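Local structure of methyltransferase domain-containing protein (Serratia marcescens, 7CLU) at the interface of chains A and B. The protein acts as an S-adenosyl-L-methionine-dependent O-methyltransferase in the prodigiosin synthetic pathway, working as a dimer of two identical chains. Residues are numbered along the deposited sequence; one frame, centred on the assembly and turned at random. Chains: chain A/B, Methyltransferase domain-containing protein.

Contact 1 and contact 2, whose C-alpha centres are about 31 Å apart, sample opposite ends of helix 51-63. Contact 1 sets the start of that helix in chain B mainly against the end of helix 110-116 and A:Asp117, with A:Leu296 of helix 286-298 beside them. In contact 2 the chains are exchanged: the end of helix 51-63 of A, together with helix 15-26, meets the start of helix 286-298 of B, and helix 5-12 of B joins them. The two-fold repeats each contact with the chains exchanged, so both ends of helix 51-63 in each chain are held against the partner.

Contact 1: the interface of chains A and B. Residues chain A 113-117, 296; chain B 49-50, 52-53, 56.
A:Asp117 offers one face of its carboxylate to B:Ser53, whose CB lies obliquely over it, 3.8 Å from CG. The two oxygens of that carboxylate meet different neighbours. Beyond OD1 the chains are bridged by water 1, whose oxygen is 2.5 Å from A:Asp117 OD1. The same water 1 oxygen is 2.7 Å from B:Gln56 OE1, the amide oxygen. Past OD2 runs the aliphatic part of B:Arg52, with its CD 3.8 Å from A:Asp117 OD2. The guanidinium plane is turned 59° from the carboxylate and the charged atoms do not touch, so any attraction is presumably long-range.

The amide of B:Gln56 stands almost perpendicular to the same carboxylate, the planes 87° apart. A:Leu296 crosses toward one amide face, its CB 4.0 Å from B:Gln56 NE2, while the bridging water is tilted toward the opposite face. The carboxamide is thus packed by carbon on one side and engaged by water on the other. The ring of B:Pro50 brings CG alongside the A:Asp117 methylene, 3.9 Å from its CB.

B:Ser53 makes a direct polar link. Its OG lies between the backbone N and the carbonyl carbon (chi1 49°), which turns the hydroxyl toward the last turn of helix 110-116. There it donates to the backbone oxygen of A:Val114 at 2.7 Å, approaching in the carbonyl plane on a lone pair. Next to it the B:Cys49 sulphur packs on the backbone of A:Arg115, SG lying 3.7 Å from CA. A:Asp117, in a left-handed backbone conformation just after the helix, sets its side chain over the serine.

The principle at work is one chain bracing another: the dimerisation region of B docks against the end of a helix and against A:Leu296. The centre of the contact lies about 14 Å from A:His247, the predicted proton acceptor, and the docking may thereby steady the surroundings of the active site.

Contact 2: the interface of chains A and B. Residues chain A 17, 20, 60, 63-64; chain B 11, 286, 290.
B:Leu290 puts its two methyls to separate uses at the middle of this patch. CD1 sits squarely over one face of the A:Gln17 side-chain amide, 3.4 Å from its CD, and the two side chains cross at about a right angle. The other methyl, CD2, points toward the floor formed by chain A, 4.1 Å from A:Met64 SD and equally close to the methyl of A:Ala60, with A:Ala20 just behind. The small side chain of A:Ala60 presumably allows this close approach.

Outward from this centre, A:Ala63 CB packs 3.7 Å from B:Glu286 CA, at the very start of helix 286-298. With CG anti to the backbone N (chi1 179°) and the side chain extended beyond it, B:Glu286 runs past the A:Ala63 carbonyl and carries its carboxylate over A:Met64, which it crosses at about a right angle; OE2 lies 3.6 Å from the methionine CG. The thioether ends in CE, beside the amide of B:Gln11, the two side chains passing in opposite directions.

At the polar rim the amide of A:Gln17 donates through NE2 to B:Glu286 OE2 at 3.3 Å. The bond is long and bent, 142° at the hydrogen, and OE2 is met from above the carboxylate plane, the two planes being nearly perpendicular. A bend at chi2 (92°) folds the glutamine over so that one amide face rests on the leucine while its NH2 still reaches the carboxylate. On the far side of the A:Gln17 side chain, B:Gln11 lays its amide nitrogen NE2 3.7 Å from CG, a contact of polar tip with methylene.

The patch exemplifies an intertwined dimer: helix 15-26 and the end of helix 51-63 in chain A receive the start of helix 286-298 of B, while helix 5-12 of B approaches from beside them. The centre of the contact is about 28 Å from A:His247.

Contact 1: the interface of chains A and B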
# COMPACT_ATOMS: atom_id res chain seq x y z
N ALA A 113 -9.80 9.62 -10.22
CA ALA A 113 -10.17 10.64 -9.24
C ALA A 113 -9.38 11.92 -9.47
O ALA A 113 -9.91 13.02 -9.29
CB ALA A 113 -9.93 10.13 -7.81
N VAL A 114 -8.12 11.80 -9.89
CA VAL A 114 -7.36 13.00 -10.20
C VAL A 114 -7.81 13.58 -11.52
O VAL A 114 -7.86 14.81 -11.70
CB VAL A 114 -5.85 12.69 -10.20
CG1 VAL A 114 -5.06 13.94 -10.59
CG2 VAL A 114 -5.39 12.21 -8.82
N ARG A 115 -8.15 12.71 -12.48
CA ARG A 115 -8.61 13.18 -13.77
C ARG A 115 -9.91 13.97 -13.63
O ARG A 115 -10.11 14.97 -14.32
CB ARG A 115 -8.78 11.99 -14.72
CG ARG A 115 -9.36 12.34 -16.08
CD ARG A 115 -8.26 12.57 -17.08
NE ARG A 115 -7.58 11.33 -17.43
CZ ARG A 115 -6.45 11.28 -18.13
NH1 ARG A 115 -5.89 12.41 -18.55
NH2 ARG A 115 -5.89 10.11 -18.41
N ASN A 116 -10.79 13.56 -12.71
CA ASN A 116 -12.11 14.17 -12.58
C ASN A 116 -12.28 15.04 -11.34
O ASN A 116 -13.33 15.69 -11.21
CB ASN A 116 -13.19 13.08 -12.58
CG ASN A 116 -13.18 12.28 -13.86
OD1 ASN A 116 -12.82 12.79 -14.91
ND2 ASN A 116 -13.58 11.02 -13.78
N ASP A 117 -11.29 15.08 -10.45
CA ASP A 117 -11.41 15.69 -9.12
C ASP A 117 -12.74 15.31 -8.46
O ASP A 117 -13.53 16.16 -8.06
CB ASP A 117 -11.24 17.20 -9.18
CG ASP A 117 -11.25 17.83 -7.80
OD1 ASP A 117 -10.73 17.20 -6.85
OD2 ASP A 117 -11.80 18.94 -7.66
N LEU A 296 -9.78 12.82 -1.47
CA LEU A 296 -10.19 12.98 -2.86
C LEU A 296 -10.96 11.76 -3.36
O LEU A 296 -12.03 11.90 -3.96
CB LEU A 296 -8.96 13.23 -3.73
CG LEU A 296 -9.13 13.10 -5.24
CD1 LEU A 296 -10.06 14.21 -5.74
CD2 LEU A 296 -7.77 13.19 -5.94
N CYS B 49 -6.42 17.71 -16.70
CA CYS B 49 -6.90 17.41 -15.36
C CYS B 49 -7.19 18.71 -14.61
O CYS B 49 -6.54 19.72 -14.85
CB CYS B 49 -5.87 16.60 -14.57
SG CYS B 49 -5.60 14.93 -15.09
N PRO B 50 -8.12 18.69 -13.67
CA PRO B 50 -8.37 19.89 -12.85
C PRO B 50 -7.18 20.21 -11.95
O PRO B 50 -6.43 19.32 -11.53
CB PRO B 50 -9.62 19.53 -12.04
CG PRO B 50 -10.24 18.38 -12.76
CD PRO B 50 -9.10 17.62 -13.39
N ARG B 52 -7.06 21.50 -8.82
CA ARG B 52 -7.13 21.08 -7.42
C ARG B 52 -6.67 19.64 -7.24
O ARG B 52 -5.83 19.35 -6.39
CB ARG B 52 -8.56 21.26 -6.90
CG ARG B 52 -8.74 20.86 -5.45
CD ARG B 52 -10.17 21.15 -4.97
NE ARG B 52 -10.44 22.57 -4.81
CZ ARG B 52 -11.33 23.07 -3.95
NH1 ARG B 52 -12.03 22.25 -3.17
NH2 ARG B 52 -11.52 24.38 -3.87
N SER B 53 -7.18 18.71 -8.06
CA SER B 53 -6.83 17.30 -7.86
C SER B 53 -5.39 17.03 -8.29
O SER B 53 -4.69 16.24 -7.63
CB SER B 53 -7.80 16.40 -8.62
OG SER B 53 -7.95 16.83 -9.96
N GLN B 56 -3.13 18.11 -5.46
CA GLN B 56 -3.06 17.10 -4.41
C GLN B 56 -2.08 15.99 -4.76
O GLN B 56 -1.29 15.55 -3.91
CB GLN B 56 -4.44 16.51 -4.15
CG GLN B 56 -5.40 17.51 -3.56
CD GLN B 56 -6.79 16.96 -3.41
OE1 GLN B 56 -7.61 17.05 -4.33
NE2 GLN B 56 -7.07 16.37 -2.25
O HOH W 1 -10.19 17.88 -4.48

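Contact 2: the interface of chains A and B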
# COMPACT_ATOMS: atom_id res chain seq x y z
N GLN A 17 2.83 -5.46 1.03
CA GLN A 17 2.89 -5.51 2.48
C GLN A 17 1.57 -5.10 3.09
O GLN A 17 1.15 -5.66 4.11
CB GLN A 17 4.02 -4.60 3.00
CG GLN A 17 5.44 -5.12 2.72
CD GLN A 17 6.02 -4.60 1.39
OE1 GLN A 17 5.30 -4.45 0.39
NE2 GLN A 17 7.32 -4.32 1.39
N ALA A 20 -0.85 -8.09 2.81
CA ALA A 20 -0.44 -9.17 3.71
C ALA A 20 -0.89 -8.87 5.14
O ALA A 20 -1.42 -9.76 5.83
CB ALA A 20 1.08 -9.38 3.67
N ALA A 60 5.72 -14.57 4.74
CA ALA A 60 5.73 -13.15 4.45
C ALA A 60 5.68 -12.32 5.73
O ALA A 60 6.44 -11.36 5.88
CB ALA A 60 4.54 -12.78 3.53
N ALA A 63 8.99 -12.50 7.33
CA ALA A 63 9.99 -11.72 6.61
C ALA A 63 9.78 -10.23 6.80
O ALA A 63 10.74 -9.45 6.72
CB ALA A 63 9.96 -12.08 5.11
N MET A 64 8.54 -9.81 7.07
CA MET A 64 8.23 -8.40 7.32
C MET A 64 8.51 -7.97 8.75
O MET A 64 8.44 -6.77 9.04
CB MET A 64 6.75 -8.10 6.99
CG MET A 64 6.39 -8.13 5.49
SD MET A 64 4.61 -8.20 5.22
CE MET A 64 4.15 -6.66 6.01
N GLN B 11 2.39 0.71 7.17
CA GLN B 11 2.52 -0.31 6.14
C GLN B 11 1.16 -0.74 5.60
O GLN B 11 1.02 -1.03 4.41
CB GLN B 11 3.31 -1.50 6.69
CG GLN B 11 4.79 -1.38 6.39
CD GLN B 11 5.55 -2.64 6.71
OE1 GLN B 11 5.50 -3.13 7.83
NE2 GLN B 11 6.27 -3.15 5.73
N GLU B 286 12.61 -10.74 2.09
CA GLU B 286 11.25 -10.21 2.22
C GLU B 286 10.55 -10.13 0.86
O GLU B 286 9.40 -10.54 0.73
CB GLU B 286 11.27 -8.85 2.92
CG GLU B 286 9.87 -8.25 3.06
CD GLU B 286 9.85 -6.87 3.72
OE1 GLU B 286 10.86 -6.49 4.36
OE2 GLU B 286 8.82 -6.17 3.60
N LEU B 290 7.15 -12.01 -0.21
CA LEU B 290 5.99 -11.33 -0.75
C LEU B 290 5.68 -11.81 -2.15
O LEU B 290 4.51 -12.01 -2.50
CB LEU B 290 6.21 -9.82 -0.73
CG LEU B 290 6.26 -9.25 0.68
CD1 LEU B 290 6.83 -7.83 0.65
CD2 LEU B 290 4.89 -9.33 1.33